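Local coordinates for malonyl coenzyme A-acyl carrier protein transacylase (Helicobacter pylori, PDB 2H1Y) that probably transfers the malonyl group from malonyl-CoA to the holo form of acyl carrier protein, releasing free CoA, at residues M13-L18 against L95-A100; L105-A110 against F235-N240; V277-E282 against P300-G305. All blocks are in the same frame, centred on the assembly; numbering follows the deposited sequence.

How the interactions relate
All three contacts draw on one mixed sheet with the strand order 245-246, 236-238, 99-102, 15-19, 279-283, 301-304. Interaction 1 pairs its two middle parallel strands, and interaction 3 pairs the next strand with the edge strand 301-304; A16 and L18 bond to F281, so the two contacts meet there. Interaction 2 sets helix 105-116 against strand 236-238, which bonds to A100 of interaction 1. All are mainly buried, 2 wholly so, while 1 surfaces at Q14 and K96 and 3 at P300. Interaction 1 has a single bridge and a loop held by the Y15 hydroxyl; 2, without strand pairing, rests largely on E107; 3 adds E282, bonded to L289 N and K290 N, to a regular ladder.

Interaction 1: M13-L18 against L95-A100; sequences MQYALL and LKPVFA
L17 and A100 form a parallel bridge, CA to CA 4.5 Å, at the point where the chain of 95-100, arriving as a loop, settles alongside strand 15-19. Two backbone bonds secure it: V98 N gives to Y15 O, and L17 N reaches F99 O at 3.1 Å. Between them A16 turns its methyl over one face of the F99 ring, CB lying 3.6 Å from the ring centroid and only 16° off its normal, a CH-pi contact. On the other side of the sheet L17 and A100 bring their CB atoms to 4.0 Å. L17 also sets both methyls against the CB-CG edge of P97, CD1 at 3.5 Å from P97 CB and CD2 nearer P97 CG.

Y15 extends into the loop, its CG between the backbone N and the carbonyl carbon (chi1 55°), which starts the ring off toward L95-P97. The ring passes obliquely by P97 CA and the L95 methyl CD2, the latter 3.8 Å from Y15 CE1. At its tip the hydroxyl takes the amide of K96, N to OH 2.6 Å and nearly straight at 171°. F281 meets the same ring from strand 279-283, while helix 69-90 supplies Y84 behind L17 and L95.

The contact joins two neighbouring parallel strands in the central sheet of the acyltransferase fold. Because the Y15 hydroxyl, and not a strand carbonyl, receives the K96 amide, one buried side chain satisfies a backbone donor and ties down the loop leading into strand 99-102.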
ATOM      1  N   MET A  13      -0.116 -26.419   1.658  1.00 67.25           N
ATOM      2  CA  MET A  13      -0.821 -25.146   1.871  1.00 66.29           C
ATOM      3  C   MET A  13      -0.632 -24.133   0.754  1.00 64.48           C
ATOM      4  O   MET A  13       0.135 -24.359  -0.168  1.00 64.84           O
ATOM      5  CB  MET A  13      -0.411 -24.527   3.209  1.00 66.48           C
ATOM      6  CG  MET A  13      -1.060 -25.179   4.409  1.00 66.59           C
ATOM      7  SD  MET A  13       0.061 -25.023   5.803  1.00 68.82           S
ATOM      8  CE  MET A  13      -0.856 -24.040   7.025  1.00 69.07           C
ATOM      9  N   GLN A  14      -1.333 -23.009   0.854  1.00 62.43           N
ATOM     10  CA  GLN A  14      -1.440 -22.050  -0.245  1.00 60.02           C
ATOM     11  C   GLN A  14      -1.454 -20.648   0.267  1.00 58.13           C
ATOM     12  O   GLN A  14      -1.917 -20.398   1.379  1.00 58.32           O
ATOM     13  CB  GLN A  14      -2.731 -22.257  -0.986  1.00 60.21           C
ATOM     14  CG  GLN A  14      -2.718 -23.444  -1.874  1.00 61.17           C
ATOM     15  CD  GLN A  14      -3.965 -23.491  -2.675  1.00 62.82           C
ATOM     16  OE1 GLN A  14      -5.041 -23.170  -2.174  1.00 63.55           O
ATOM     17  NE2 GLN A  14      -3.843 -23.865  -3.937  1.00 64.55           N
ATOM     18  N   TYR A  15      -0.992 -19.718  -0.557  1.00 55.53           N
ATOM     19  CA  TYR A  15      -0.658 -18.405  -0.032  1.00 52.96           C
ATOM     20  C   TYR A  15      -1.156 -17.212  -0.845  1.00 51.35           C
ATOM     21  O   TYR A  15      -1.358 -17.299  -2.067  1.00 51.06           O
ATOM     22  CB  TYR A  15       0.852 -18.317   0.209  1.00 52.49           C
ATOM     23  CG  TYR A  15       1.681 -18.648  -0.992  1.00 51.80           C
ATOM     24  CD1 TYR A  15       2.119 -17.642  -1.855  1.00 50.96           C
ATOM     25  CD2 TYR A  15       2.046 -19.964  -1.272  1.00 50.87           C
ATOM     26  CE1 TYR A  15       2.898 -17.934  -2.978  1.00 51.59           C
ATOM     27  CE2 TYR A  15       2.826 -20.277  -2.406  1.00 51.32           C
ATOM     28  CZ  TYR A  15       3.253 -19.257  -3.257  1.00 52.50           C
ATOM     29  OH  TYR A  15       4.025 -19.547  -4.383  1.00 51.62           O
ATOM     30  N   ALA A  16      -1.363 -16.112  -0.128  1.00 49.21           N
ATOM     31  CA  ALA A  16      -1.595 -14.798  -0.726  1.00 47.47           C
ATOM     32  C   ALA A  16      -0.453 -13.808  -0.410  1.00 46.04           C
ATOM     33  O   ALA A  16       0.289 -13.967   0.569  1.00 45.32           O
ATOM     34  CB  ALA A  16      -2.937 -14.240  -0.287  1.00 47.14           C
ATOM     35  N   LEU A  17      -0.322 -12.794  -1.258  1.00 44.56           N
ATOM     36  CA  LEU A  17       0.713 -11.775  -1.101  1.00 43.49           C
ATOM     37  C   LEU A  17       0.072 -10.488  -0.603  1.00 43.06           C
ATOM     38  O   LEU A  17      -1.024 -10.131  -1.039  1.00 43.11           O
ATOM     39  CB  LEU A  17       1.423 -11.526  -2.437  1.00 42.97           C
ATOM     40  CG  LEU A  17       2.589 -12.393  -2.923  1.00 42.05           C
ATOM     41  CD1 LEU A  17       2.512 -13.839  -2.506  1.00 43.05           C
ATOM     42  CD2 LEU A  17       2.711 -12.311  -4.429  1.00 42.85           C
ATOM     43  N   LEU A  18       0.746  -9.802   0.317  1.00 42.20           N
ATOM     44  CA  LEU A  18       0.255  -8.530   0.812  1.00 41.06           C
ATOM     45  C   LEU A  18       1.288  -7.447   0.559  1.00 40.64           C
ATOM     46  O   LEU A  18       2.471  -7.623   0.885  1.00 41.22           O
ATOM     47  CB  LEU A  18      -0.073  -8.627   2.302  1.00 40.86           C
ATOM     48  CG  LEU A  18      -1.089  -9.655   2.782  1.00 40.39           C
ATOM     49  CD1 LEU A  18      -1.066  -9.729   4.294  1.00 39.89           C
ATOM     50  CD2 LEU A  18      -2.469  -9.283   2.323  1.00 41.55           C
ATOM     51  N   LEU A  95       7.021 -17.819  -7.240  1.00 55.02           N
ATOM     52  CA  LEU A  95       5.835 -17.533  -6.472  1.00 54.04           C
ATOM     53  C   LEU A  95       4.616 -17.751  -7.333  1.00 54.21           C
ATOM     54  O   LEU A  95       4.527 -17.247  -8.448  1.00 54.19           O
ATOM     55  CB  LEU A  95       5.860 -16.105  -5.926  1.00 53.58           C
ATOM     56  CG  LEU A  95       6.841 -15.828  -4.797  1.00 51.72           C
ATOM     57  CD1 LEU A  95       6.889 -14.346  -4.490  1.00 49.21           C
ATOM     58  CD2 LEU A  95       6.444 -16.616  -3.562  1.00 50.33           C
ATOM     59  N   LYS A  96       3.679 -18.529  -6.805  1.00 54.22           N
ATOM     60  CA  LYS A  96       2.415 -18.729  -7.461  1.00 54.20           C
ATOM     61  C   LYS A  96       1.352 -18.525  -6.393  1.00 52.89           C
ATOM     62  O   LYS A  96       0.831 -19.495  -5.864  1.00 53.62           O
ATOM     63  CB  LYS A  96       2.320 -20.146  -8.045  1.00 54.48           C
ATOM     64  CG  LYS A  96       3.514 -20.625  -8.898  1.00 55.75           C
ATOM     65  CD  LYS A  96       3.297 -22.094  -9.347  1.00 56.47           C
ATOM     66  CE  LYS A  96       4.628 -22.839  -9.669  1.00 59.99           C
ATOM     67  NZ  LYS A  96       5.501 -23.085  -8.437  1.00 60.60           N
ATOM     68  N   PRO A  97       1.031 -17.263  -6.064  1.00 51.62           N
ATOM     69  CA  PRO A  97       0.060 -17.014  -5.006  1.00 50.82           C
ATOM     70  C   PRO A  97      -1.336 -17.162  -5.558  1.00 50.26           C
ATOM     71  O   PRO A  97      -1.521 -16.973  -6.756  1.00 50.33           O
ATOM     72  CB  PRO A  97       0.298 -15.543  -4.668  1.00 50.55           C
ATOM     73  CG  PRO A  97       0.694 -14.949  -5.956  1.00 50.81           C
ATOM     74  CD  PRO A  97       1.516 -16.004  -6.660  1.00 51.37           C
ATOM     75  N   VAL A  98      -2.317 -17.474  -4.713  1.00 49.69           N
ATOM     76  CA  VAL A  98      -3.703 -17.512  -5.209  1.00 48.89           C
ATOM     77  C   VAL A  98      -4.226 -16.107  -5.549  1.00 48.55           C
ATOM     78  O   VAL A  98      -4.872 -15.932  -6.571  1.00 48.93           O
ATOM     79  CB  VAL A  98      -4.706 -18.465  -4.399  1.00 48.72           C
ATOM     80  CG1 VAL A  98      -4.029 -19.154  -3.209  1.00 48.33           C
ATOM     81  CG2 VAL A  98      -6.011 -17.761  -4.027  1.00 47.18           C
ATOM     82  N   PHE A  99      -3.893 -15.109  -4.737  1.00 48.11           N
ATOM     83  CA  PHE A  99      -4.166 -13.710  -5.084  1.00 47.69           C
ATOM     84  C   PHE A  99      -3.175 -12.776  -4.383  1.00 47.25           C
ATOM     85  O   PHE A  99      -2.387 -13.220  -3.545  1.00 47.09           O
ATOM     86  CB  PHE A  99      -5.597 -13.331  -4.707  1.00 47.80           C
ATOM     87  CG  PHE A  99      -5.825 -13.238  -3.219  1.00 48.92           C
ATOM     88  CD1 PHE A  99      -6.315 -14.333  -2.506  1.00 47.81           C
ATOM     89  CD2 PHE A  99      -5.529 -12.058  -2.522  1.00 49.32           C
ATOM     90  CE1 PHE A  99      -6.521 -14.260  -1.123  1.00 49.03           C
ATOM     91  CE2 PHE A  99      -5.731 -11.982  -1.140  1.00 50.21           C
ATOM     92  CZ  PHE A  99      -6.232 -13.094  -0.439  1.00 48.39           C
ATOM     93  N   ALA A 100      -3.233 -11.487  -4.728  1.00 46.36           N
ATOM     94  CA  ALA A 100      -2.433 -10.446  -4.071  1.00 45.54           C
ATOM     95  C   ALA A 100      -3.291  -9.227  -3.667  1.00 44.95           C
ATOM     96  O   ALA A 100      -4.127  -8.776  -4.442  1.00 44.88           O
ATOM     97  CB  ALA A 100      -1.284 -10.015  -4.971  1.00 45.03           C
TER

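Interaction 2: L105-A110 against F235-N240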
ATOM      1  N   LEU A 105      -1.153   2.372  -1.826  1.00 40.54           N
ATOM      2  CA  LEU A 105      -0.018   2.359  -2.743  1.00 40.63           C
ATOM      3  C   LEU A 105       0.462   0.936  -3.005  1.00 41.01           C
ATOM      4  O   LEU A 105       1.187   0.683  -3.968  1.00 40.65           O
ATOM      5  CB  LEU A 105       1.128   3.208  -2.189  1.00 40.77           C
ATOM      6  CG  LEU A 105       2.536   2.837  -2.660  1.00 41.10           C
ATOM      7  CD1 LEU A 105       2.899   1.430  -2.210  1.00 42.61           C
ATOM      8  CD2 LEU A 105       2.649   2.966  -4.171  1.00 42.00           C
ATOM      9  N   GLY A 106       0.056   0.011  -2.142  1.00 40.91           N
ATOM     10  CA  GLY A 106       0.420  -1.383  -2.293  1.00 41.16           C
ATOM     11  C   GLY A 106      -0.263  -2.034  -3.473  1.00 41.52           C
ATOM     12  O   GLY A 106       0.239  -3.025  -4.021  1.00 41.50           O
ATOM     13  N   GLU A 107      -1.418  -1.503  -3.867  1.00 41.63           N
ATOM     14  CA  GLU A 107      -2.151  -2.135  -4.964  1.00 42.12           C
ATOM     15  C   GLU A 107      -1.361  -2.072  -6.277  1.00 41.95           C
ATOM     16  O   GLU A 107      -1.217  -3.085  -6.972  1.00 41.58           O
ATOM     17  CB  GLU A 107      -3.546  -1.551  -5.122  1.00 42.32           C
ATOM     18  CG  GLU A 107      -4.469  -2.508  -5.839  1.00 42.05           C
ATOM     19  CD  GLU A 107      -5.905  -2.093  -5.763  1.00 42.94           C
ATOM     20  OE1 GLU A 107      -6.624  -2.285  -6.765  1.00 43.69           O
ATOM     21  OE2 GLU A 107      -6.320  -1.566  -4.708  1.00 45.60           O
ATOM     22  N   VAL A 108      -0.826  -0.884  -6.578  1.00 42.01           N
ATOM     23  CA  VAL A 108       0.093  -0.686  -7.700  1.00 41.50           C
ATOM     24  C   VAL A 108       1.228  -1.703  -7.639  1.00 41.76           C
ATOM     25  O   VAL A 108       1.452  -2.440  -8.615  1.00 42.79           O
ATOM     26  CB  VAL A 108       0.676   0.728  -7.724  1.00 41.84           C
ATOM     27  CG1 VAL A 108       1.591   0.896  -8.946  1.00 43.26           C
ATOM     28  CG2 VAL A 108      -0.430   1.783  -7.733  1.00 39.48           C
ATOM     29  N   SER A 109       1.924  -1.771  -6.504  1.00 40.98           N
ATOM     30  CA  SER A 109       2.938  -2.808  -6.295  1.00 40.60           C
ATOM     31  C   SER A 109       2.459  -4.154  -6.753  1.00 40.59           C
ATOM     32  O   SER A 109       3.157  -4.819  -7.514  1.00 41.11           O
ATOM     33  CB  SER A 109       3.342  -2.938  -4.833  1.00 40.09           C
ATOM     34  OG  SER A 109       4.095  -1.823  -4.420  1.00 40.92           O
ATOM     35  N   ALA A 110       1.278  -4.554  -6.273  1.00 40.96           N
ATOM     36  CA  ALA A 110       0.714  -5.876  -6.557  1.00 41.24           C
ATOM     37  C   ALA A 110       0.483  -6.083  -8.072  1.00 42.03           C
ATOM     38  O   ALA A 110       0.960  -7.073  -8.651  1.00 41.72           O
ATOM     39  CB  ALA A 110      -0.543  -6.077  -5.781  1.00 40.42           C
ATOM     40  N   PHE A 235      -1.060 -13.480 -11.586  1.00 50.26           N
ATOM     41  CA  PHE A 235      -2.014 -13.716 -10.510  1.00 48.52           C
ATOM     42  C   PHE A 235      -2.975 -12.534 -10.403  1.00 48.13           C
ATOM     43  O   PHE A 235      -2.648 -11.415 -10.805  1.00 47.56           O
ATOM     44  CB  PHE A 235      -1.287 -13.955  -9.172  1.00 48.16           C
ATOM     45  CG  PHE A 235      -0.224 -12.912  -8.838  1.00 47.11           C
ATOM     46  CD1 PHE A 235      -0.581 -11.666  -8.316  1.00 45.89           C
ATOM     47  CD2 PHE A 235       1.123 -13.190  -9.033  1.00 44.72           C
ATOM     48  CE1 PHE A 235       0.384 -10.710  -8.017  1.00 46.70           C
ATOM     49  CE2 PHE A 235       2.099 -12.253  -8.725  1.00 45.92           C
ATOM     50  CZ  PHE A 235       1.730 -11.001  -8.202  1.00 46.78           C
ATOM     51  N   GLU A 236      -4.163 -12.791  -9.867  1.00 47.77           N
ATOM     52  CA  GLU A 236      -5.195 -11.771  -9.741  1.00 47.39           C
ATOM     53  C   GLU A 236      -4.921 -10.837  -8.577  1.00 47.10           C
ATOM     54  O   GLU A 236      -4.262 -11.205  -7.624  1.00 47.06           O
ATOM     55  CB  GLU A 236      -6.563 -12.440  -9.569  1.00 47.67           C
ATOM     56  CG  GLU A 236      -6.831 -13.135  -8.219  1.00 47.33           C
ATOM     57  CD  GLU A 236      -8.161 -13.884  -8.202  1.00 48.30           C
ATOM     58  OE1 GLU A 236      -8.649 -14.210  -7.104  1.00 49.97           O
ATOM     59  OE2 GLU A 236      -8.733 -14.153  -9.288  1.00 51.09           O
ATOM     60  N   ILE A 237      -5.438  -9.618  -8.641  1.00 47.36           N
ATOM     61  CA  ILE A 237      -5.300  -8.718  -7.505  1.00 47.30           C
ATOM     62  C   ILE A 237      -6.682  -8.268  -7.033  1.00 47.40           C
ATOM     63  O   ILE A 237      -7.622  -8.217  -7.825  1.00 47.32           O
ATOM     64  CB  ILE A 237      -4.305  -7.526  -7.772  1.00 47.35           C
ATOM     65  CG1 ILE A 237      -5.037  -6.216  -7.922  1.00 47.90           C
ATOM     66  CG2 ILE A 237      -3.410  -7.756  -8.997  1.00 46.62           C
ATOM     67  CD1 ILE A 237      -5.110  -5.440  -6.676  1.00 50.27           C
ATOM     68  N   ILE A 238      -6.795  -7.968  -5.740  1.00 47.33           N
ATOM     69  CA  ILE A 238      -8.049  -7.547  -5.138  1.00 47.67           C
ATOM     70  C   ILE A 238      -8.103  -6.023  -5.018  1.00 47.89           C
ATOM     71  O   ILE A 238      -7.205  -5.399  -4.448  1.00 48.23           O
ATOM     72  CB  ILE A 238      -8.258  -8.204  -3.753  1.00 47.55           C
ATOM     73  CG1 ILE A 238      -7.801  -9.666  -3.761  1.00 48.74           C
ATOM     74  CG2 ILE A 238      -9.701  -8.099  -3.312  1.00 47.56           C
ATOM     75  CD1 ILE A 238      -8.629 -10.613  -4.632  1.00 49.74           C
ATOM     76  N   SER A 239      -9.154  -5.422  -5.567  1.00 48.05           N
ATOM     77  CA  SER A 239      -9.275  -3.974  -5.591  1.00 47.85           C
ATOM     78  C   SER A 239      -9.645  -3.397  -4.213  1.00 47.78           C
ATOM     79  O   SER A 239     -10.658  -3.782  -3.630  1.00 47.69           O
ATOM     80  CB  SER A 239     -10.312  -3.570  -6.646  1.00 48.05           C
ATOM     81  OG  SER A 239     -10.834  -2.262  -6.411  1.00 48.73           O
ATOM     82  N   ASN A 240      -8.841  -2.470  -3.701  1.00 47.29           N
ATOM     83  CA  ASN A 240      -9.250  -1.707  -2.520  1.00 47.27           C
ATOM     84  C   ASN A 240     -10.560  -0.970  -2.774  1.00 47.50           C
ATOM     85  O   ASN A 240     -11.321  -0.711  -1.834  1.00 47.44           O
ATOM     86  CB  ASN A 240      -8.199  -0.675  -2.103  1.00 47.35           C
ATOM     87  CG  ASN A 240      -6.902  -1.301  -1.570  1.00 46.35           C
ATOM     88  OD1 ASN A 240      -6.831  -2.484  -1.243  1.00 45.52           O
ATOM     89  ND2 ASN A 240      -5.877  -0.478  -1.468  1.00 44.62           N
TER
HETATM   90  O   HOH W   1      -8.941  -0.479  -6.723  1.00 40.34           O
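F235 opens the contact by carrying its ring to A110, in the middle of helix 105-116, CE1 lying 3.7 Å from A110 O in an oblique approach. The ring also packs against Y84 and A100. The next residue to touch is I237, whose CB faces the CB of A110 at 4.5 Å. Beyond it the isoleucine crosses the E107 side chain at about a right angle; its CD1 is modelled implausibly close to the glutamate, so that detail is doubtful.

Here the strand 236-238 runs almost exactly antiparallel to helix 105-110, 175° between their directions, with the axes 9.0 Å apart. The helix begins within the GHSLG motif, the nucleophile elbow, just after the residue expected from the family to be the nucleophilic serine, so the contact lays the helix leaving that elbow against the sheet.

E107 points at the strand, its CG anti to the backbone N (chi1 -158°) and the chain extended beyond, which carries the carboxylate past I237 to the loop after the strand. At S239 a water links the two segments: it donates to E107 OE1 at 2.9 Å and accepts from S239 OG at 2.6 Å, while T242 N bonds to the serine oxygen as well. Last comes N240, whose backbone N donates to E107 OE2 at 2.9 Å, nearly straight at 166° but from above the carboxylate plane. OE1 is bonded by Y246 OH as well as by the water, and OE2 by N240 N and Q259 NE2, so four hydrogen bonds hold the buried carboxylate.

Interaction 3: V277-E282 against P300-G305; sequences VDIFFE and PTISVG
F280 and T301, F281 and I302, and E282 and S303 are paired in register as parallel strands, with four backbone bonds in the alternating parallel pattern. F280 N goes to P300 O at 2.8 Å and I302 N to F280 O at 3.1 Å; then E282 N meets I302 O, and V304 N closes the run on E282 O at 2.8 Å, angle 169°. T301 CA adds a C-H contact to F280 O at 3.2 Å. The other edge of strand 279-283 is used too, F281 bonding to A16 and L18, and just before it D278 OD2 accepts Q14 N.

On one face I302 reaches with CD1 to the rim of the F281 ring, 3.4 Å from CE2 and near its plane, and that methyl also touches I279 CD1. Helix 307-320 covers this side through F316 and L317. On the opposite face, that of F280, T301 and E282, T301 OG1 lies 3.5 Å from F280 CB and bonds to N293 ND2.

E282 stretches from this face, CG anti to the backbone N (chi1 -168°). Its OE1 takes L289 N and its OE2 K290 N, bonds that link the strand to the start of helix 288-294, the crossover of this beta-alpha-beta unit. Those amides, together with the helix dipole, would probably stabilise the buried negative charge of E282.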
ATOM      1  N   VAL A 277      -6.983 -19.069   1.255  1.00 48.74           N
ATOM      2  CA  VAL A 277      -5.559 -19.370   1.537  1.00 48.49           C
ATOM      3  C   VAL A 277      -5.297 -19.827   2.986  1.00 48.24           C
ATOM      4  O   VAL A 277      -6.156 -19.693   3.844  1.00 48.87           O
ATOM      5  CB  VAL A 277      -4.623 -18.157   1.220  1.00 47.98           C
ATOM      6  CG1 VAL A 277      -4.702 -17.759  -0.238  1.00 46.98           C
ATOM      7  CG2 VAL A 277      -4.982 -16.994   2.082  1.00 47.82           C
ATOM      8  N   ASP A 278      -4.097 -20.335   3.250  1.00 48.18           N
ATOM      9  CA  ASP A 278      -3.686 -20.744   4.598  1.00 47.62           C
ATOM     10  C   ASP A 278      -2.740 -19.756   5.269  1.00 47.81           C
ATOM     11  O   ASP A 278      -2.532 -19.811   6.498  1.00 48.46           O
ATOM     12  CB  ASP A 278      -3.030 -22.108   4.535  1.00 47.27           C
ATOM     13  CG  ASP A 278      -3.904 -23.119   3.841  1.00 47.98           C
ATOM     14  OD1 ASP A 278      -4.943 -23.472   4.430  1.00 48.39           O
ATOM     15  OD2 ASP A 278      -3.580 -23.524   2.692  1.00 47.47           O
ATOM     16  N   ILE A 279      -2.186 -18.836   4.481  1.00 46.94           N
ATOM     17  CA  ILE A 279      -1.107 -17.985   4.967  1.00 46.04           C
ATOM     18  C   ILE A 279      -0.885 -16.789   4.052  1.00 45.64           C
ATOM     19  O   ILE A 279      -1.220 -16.841   2.869  1.00 45.31           O
ATOM     20  CB  ILE A 279       0.209 -18.812   5.114  1.00 46.36           C
ATOM     21  CG1 ILE A 279       1.250 -18.047   5.928  1.00 45.22           C
ATOM     22  CG2 ILE A 279       0.737 -19.303   3.734  1.00 45.56           C
ATOM     23  CD1 ILE A 279       2.249 -18.970   6.615  1.00 46.68           C
ATOM     24  N   PHE A 280      -0.318 -15.727   4.614  1.00 44.71           N
ATOM     25  CA  PHE A 280      -0.097 -14.490   3.895  1.00 44.48           C
ATOM     26  C   PHE A 280       1.382 -14.162   3.928  1.00 44.09           C
ATOM     27  O   PHE A 280       2.038 -14.406   4.940  1.00 43.37           O
ATOM     28  CB  PHE A 280      -0.858 -13.346   4.573  1.00 44.94           C
ATOM     29  CG  PHE A 280      -2.350 -13.390   4.377  1.00 46.09           C
ATOM     30  CD1 PHE A 280      -3.172 -14.013   5.312  1.00 47.35           C
ATOM     31  CD2 PHE A 280      -2.943 -12.785   3.258  1.00 46.73           C
ATOM     32  CE1 PHE A 280      -4.576 -14.051   5.130  1.00 47.85           C
ATOM     33  CE2 PHE A 280      -4.335 -12.814   3.068  1.00 45.62           C
ATOM     34  CZ  PHE A 280      -5.152 -13.447   4.008  1.00 45.64           C
ATOM     35  N   PHE A 281       1.913 -13.607   2.835  1.00 43.90           N
ATOM     36  CA  PHE A 281       3.269 -13.036   2.863  1.00 43.67           C
ATOM     37  C   PHE A 281       3.209 -11.516   2.707  1.00 43.41           C
ATOM     38  O   PHE A 281       2.773 -11.009   1.676  1.00 44.59           O
ATOM     39  CB  PHE A 281       4.198 -13.640   1.790  1.00 43.73           C
ATOM     40  CG  PHE A 281       4.360 -15.128   1.859  1.00 44.04           C
ATOM     41  CD1 PHE A 281       4.361 -15.878   0.699  1.00 45.43           C
ATOM     42  CD2 PHE A 281       4.510 -15.785   3.066  1.00 47.12           C
ATOM     43  CE1 PHE A 281       4.516 -17.257   0.730  1.00 45.99           C
ATOM     44  CE2 PHE A 281       4.670 -17.171   3.119  1.00 47.08           C
ATOM     45  CZ  PHE A 281       4.677 -17.907   1.945  1.00 47.09           C
ATOM     46  N   GLU A 282       3.626 -10.776   3.721  1.00 42.78           N
ATOM     47  CA  GLU A 282       3.721  -9.330   3.556  1.00 42.44           C
ATOM     48  C   GLU A 282       5.055  -9.044   2.879  1.00 42.79           C
ATOM     49  O   GLU A 282       6.103  -9.188   3.519  1.00 42.98           O
ATOM     50  CB  GLU A 282       3.616  -8.579   4.890  1.00 41.71           C
ATOM     51  CG  GLU A 282       3.418  -7.080   4.709  1.00 41.33           C
ATOM     52  CD  GLU A 282       2.989  -6.337   5.966  1.00 42.00           C
ATOM     53  OE1 GLU A 282       2.723  -5.125   5.865  1.00 42.72           O
ATOM     54  OE2 GLU A 282       2.910  -6.940   7.054  1.00 42.09           O
ATOM     55  N   PRO A 300      -1.608 -17.032   9.512  1.00 47.63           N
ATOM     56  CA  PRO A 300      -0.363 -16.296   9.738  1.00 47.22           C
ATOM     57  C   PRO A 300       0.029 -15.377   8.582  1.00 47.15           C
ATOM     58  O   PRO A 300      -0.459 -15.528   7.437  1.00 46.14           O
ATOM     59  CB  PRO A 300       0.688 -17.412   9.920  1.00 47.56           C
ATOM     60  CG  PRO A 300      -0.096 -18.715  10.014  1.00 47.59           C
ATOM     61  CD  PRO A 300      -1.358 -18.462   9.240  1.00 47.48           C
ATOM     62  N   THR A 301       0.884 -14.413   8.923  1.00 46.98           N
ATOM     63  CA  THR A 301       1.502 -13.515   7.979  1.00 47.28           C
ATOM     64  C   THR A 301       2.981 -13.503   8.325  1.00 47.81           C
ATOM     65  O   THR A 301       3.373 -13.009   9.381  1.00 48.68           O
ATOM     66  CB  THR A 301       0.938 -12.060   8.075  1.00 47.30           C
ATOM     67  OG1 THR A 301      -0.465 -12.036   7.780  1.00 46.38           O
ATOM     68  CG2 THR A 301       1.654 -11.147   7.098  1.00 47.31           C
ATOM     69  N   ILE A 302       3.802 -14.069   7.455  1.00 48.16           N
ATOM     70  CA  ILE A 302       5.244 -13.899   7.556  1.00 48.69           C
ATOM     71  C   ILE A 302       5.572 -12.593   6.863  1.00 48.80           C
ATOM     72  O   ILE A 302       5.167 -12.386   5.715  1.00 48.67           O
ATOM     73  CB  ILE A 302       5.994 -15.042   6.842  1.00 48.87           C
ATOM     74  CG1 ILE A 302       5.637 -16.375   7.476  1.00 48.05           C
ATOM     75  CG2 ILE A 302       7.513 -14.793   6.866  1.00 49.55           C
ATOM     76  CD1 ILE A 302       5.208 -17.374   6.484  1.00 49.60           C
ATOM     77  N   SER A 303       6.278 -11.707   7.552  1.00 49.13           N
ATOM     78  CA  SER A 303       6.672 -10.453   6.933  1.00 50.16           C
ATOM     79  C   SER A 303       8.041 -10.619   6.315  1.00 50.32           C
ATOM     80  O   SER A 303       8.953 -11.132   6.936  1.00 50.80           O
ATOM     81  CB  SER A 303       6.596  -9.251   7.903  1.00 50.60           C
ATOM     82  OG  SER A 303       6.966  -9.600   9.224  1.00 51.79           O
ATOM     83  N   VAL A 304       8.162 -10.227   5.059  1.00 50.90           N
ATOM     84  CA  VAL A 304       9.395 -10.390   4.306  1.00 50.98           C
ATOM     85  C   VAL A 304       9.932  -8.996   3.995  1.00 51.42           C
ATOM     86  O   VAL A 304       9.693  -8.443   2.912  1.00 51.48           O
ATOM     87  CB  VAL A 304       9.143 -11.167   2.996  1.00 50.96           C
ATOM     88  CG1 VAL A 304      10.460 -11.509   2.302  1.00 50.11           C
ATOM     89  CG2 VAL A 304       8.308 -12.436   3.267  1.00 51.04           C
ATOM     90  N   GLY A 305      10.632  -8.415   4.960  1.00 51.66           N
ATOM     91  CA  GLY A 305      11.279  -7.126   4.750  1.00 52.28           C
ATOM     92  C   GLY A 305      12.770  -7.191   5.004  1.00 52.90           C
ATOM     93  O   GLY A 305      13.493  -6.226   4.729  1.00 53.31           O
TER